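Local coordinates for protein L-threonine dehydrogenase (Flavobacterium frigidimaris, PDB 2YY7) that probably oxidises L-threonine at its side-chain hydroxyl with NAD as cofactor, as an L-threonine dehydrogenase of the short-chain dehydrogenase/reductase type, at residues Pro212-Asp217 / Tyr240-Met245. Numbering follows the deposited sequence.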
loop_
_atom_site.group_PDB
_atom_site.type_symbol
_atom_site.label_atom_id
_atom_site.label_comp_id
_atom_site.label_asym_id
_atom_site.label_seq_id
_atom_site.Cartn_x
_atom_site.Cartn_y
_atom_site.Cartn_z
ATOM N N PRO A 212 17.657 12.208 -4.742
ATOM C CA PRO A 212 16.902 13.084 -5.648
ATOM C C PRO A 212 16.467 14.293 -4.822
ATOM O O PRO A 212 15.851 14.136 -3.761
ATOM C CB PRO A 212 15.700 12.231 -6.049
ATOM C CG PRO A 212 16.148 10.818 -5.780
ATOM C CD PRO A 212 16.914 10.963 -4.500
ATOM N N MET A 213 16.782 15.491 -5.304
ATOM C CA MET A 213 16.431 16.713 -4.592
ATOM C C MET A 213 15.793 17.733 -5.524
ATOM O O MET A 213 15.869 17.602 -6.747
ATOM C CB MET A 213 17.688 17.326 -3.965
ATOM C CG MET A 213 18.350 16.462 -2.898
ATOM S SD MET A 213 17.635 16.695 -1.262
ATOM C CE MET A 213 18.904 15.943 -0.230
ATOM N N MET A 214 15.167 18.746 -4.932
ATOM C CA MET A 214 14.526 19.809 -5.692
ATOM C C MET A 214 14.422 21.075 -4.848
ATOM O O MET A 214 14.138 21.010 -3.649
ATOM C CB MET A 214 13.126 19.373 -6.139
ATOM C CG MET A 214 12.395 20.413 -6.983
ATOM S SD MET A 214 10.804 19.806 -7.570
ATOM C CE MET A 214 11.347 18.620 -8.831
ATOM N N TYR A 215 14.669 22.226 -5.467
ATOM C CA TYR A 215 14.566 23.498 -4.762
ATOM C C TYR A 215 13.071 23.788 -4.624
ATOM O O TYR A 215 12.293 23.475 -5.530
ATOM C CB TYR A 215 15.245 24.614 -5.566
ATOM C CG TYR A 215 15.502 25.874 -4.766
ATOM C CD1 TYR A 215 15.576 27.116 -5.393
ATOM C CD2 TYR A 215 15.704 25.820 -3.386
ATOM C CE1 TYR A 215 15.845 28.272 -4.670
ATOM C CE2 TYR A 215 15.976 26.974 -2.653
ATOM C CZ TYR A 215 16.045 28.195 -3.303
ATOM O OH TYR A 215 16.305 29.337 -2.590
ATOM N N MET A 216 12.665 24.387 -3.506
ATOM C CA MET A 216 11.244 24.668 -3.267
ATOM C C MET A 216 10.527 25.439 -4.384
ATOM O O MET A 216 9.373 25.145 -4.700
ATOM C CB MET A 216 11.066 25.402 -1.930
ATOM C CG MET A 216 9.611 25.534 -1.463
ATOM S SD MET A 216 8.806 23.942 -1.125
ATOM C CE MET A 216 9.585 23.501 0.442
ATOM N N ASP A 217 11.190 26.428 -4.980
ATOM C CA ASP A 217 10.557 27.195 -6.059
ATOM C C ASP A 217 10.058 26.266 -7.165
ATOM O O ASP A 217 8.998 26.482 -7.751
ATOM C CB ASP A 217 11.538 28.199 -6.672
ATOM C CG ASP A 217 11.890 29.331 -5.726
ATOM O OD1 ASP A 217 12.465 30.330 -6.197
ATOM O OD2 ASP A 217 11.602 29.227 -4.519
ATOM N N TYR A 240 2.759 11.299 -10.007
ATOM C CA TYR A 240 3.815 11.486 -10.997
ATOM C C TYR A 240 5.217 11.535 -10.414
ATOM O O TYR A 240 5.446 12.169 -9.381
ATOM C CB TYR A 240 3.600 12.802 -11.756
ATOM C CG TYR A 240 2.634 12.740 -12.912
ATOM C CD1 TYR A 240 3.070 12.386 -14.189
ATOM C CD2 TYR A 240 1.290 13.060 -12.740
ATOM C CE1 TYR A 240 2.187 12.357 -15.272
ATOM C CE2 TYR A 240 0.400 13.034 -13.812
ATOM C CZ TYR A 240 0.858 12.683 -15.073
ATOM O OH TYR A 240 -0.013 12.671 -16.135
ATOM N N ASN A 241 6.153 10.857 -11.070
ATOM C CA ASN A 241 7.543 10.930 -10.652
ATOM C C ASN A 241 7.853 12.400 -10.964
ATOM O O ASN A 241 7.296 12.961 -11.909
ATOM C CB ASN A 241 8.425 10.019 -11.517
ATOM C CG ASN A 241 8.758 8.694 -10.839
ATOM O OD1 ASN A 241 8.274 8.396 -9.749
ATOM N ND2 ASN A 241 9.593 7.897 -11.490
ATOM N N LEU A 242 8.715 13.022 -10.172
ATOM C CA LEU A 242 9.074 14.422 -10.383
ATOM C C LEU A 242 10.551 14.586 -10.040
ATOM O O LEU A 242 10.991 14.188 -8.965
ATOM C CB LEU A 242 8.229 15.329 -9.480
ATOM C CG LEU A 242 8.326 16.832 -9.760
ATOM C CD1 LEU A 242 7.445 17.184 -10.954
ATOM C CD2 LEU A 242 7.876 17.620 -8.534
ATOM N N ALA A 243 11.321 15.174 -10.945
ATOM C CA ALA A 243 12.746 15.329 -10.693
ATOM C C ALA A 243 13.313 16.685 -11.078
ATOM O O ALA A 243 12.721 17.429 -11.862
ATOM C CB ALA A 243 13.512 14.231 -11.416
ATOM N N ALA A 244 14.474 16.985 -10.505
ATOM C CA ALA A 244 15.192 18.223 -10.770
ATOM C C ALA A 244 16.686 17.959 -10.592
ATOM O O ALA A 244 17.445 17.999 -11.557
ATOM C CB ALA A 244 14.727 19.327 -9.816
ATOM N N MET A 245 17.097 17.665 -9.359
ATOM C CA MET A 245 18.504 17.405 -9.057
ATOM C C MET A 245 18.746 16.085 -8.342
ATOM O O MET A 245 17.826 15.450 -7.835
ATOM C CB MET A 245 19.075 18.491 -8.142
ATOM C CG MET A 245 18.671 19.909 -8.451
ATOM S SD MET A 245 19.335 20.991 -7.167
ATOM C CE MET A 245 18.058 20.845 -5.903
#
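Met213 and Met245 form an antiparallel hydrogen-bonded pair, closed by two backbone bonds. Met213 N donates to Met245 O at 2.7 Å, nearly straight (167°) but from above the carbonyl plane. Met245 N returns a bond to Met213 O at 2.9 Å, this time in the carbonyl plane. Pro212 CA adds a CA-H...O contact to Met245 O, so that oxygen meets two groups of strand 211-215.

The tight packing lies around two methionine methyls. Met214 extends with CG anti to the backbone N (chi1 -178°) and bends only at chi3. Met214 CE lies 3.6 Å from both Leu242 CD2 and Ala244 CB. The Met214 and Leu242 side chains cross at about a right angle. Met214 CE also sits 3.5 Å from Ala243 O, which accepts a hydrogen bond from Trp294 NE1. In this Rossmann-type epimerase/dehydratase fold, strand 211-215 pairs in parallel with strand 164-174 on one edge and antiparallel with strand 245-247 on its other. Met214 also touches Leu173, an NAD-binding residue, from the second shell. The Met245 chain bends at chi3 and lays Met245 CE 3.7 Å from both Met214 CA and Tyr215 N.

The looser side is at partly exposed Ala243, whose CB points away from 212-217.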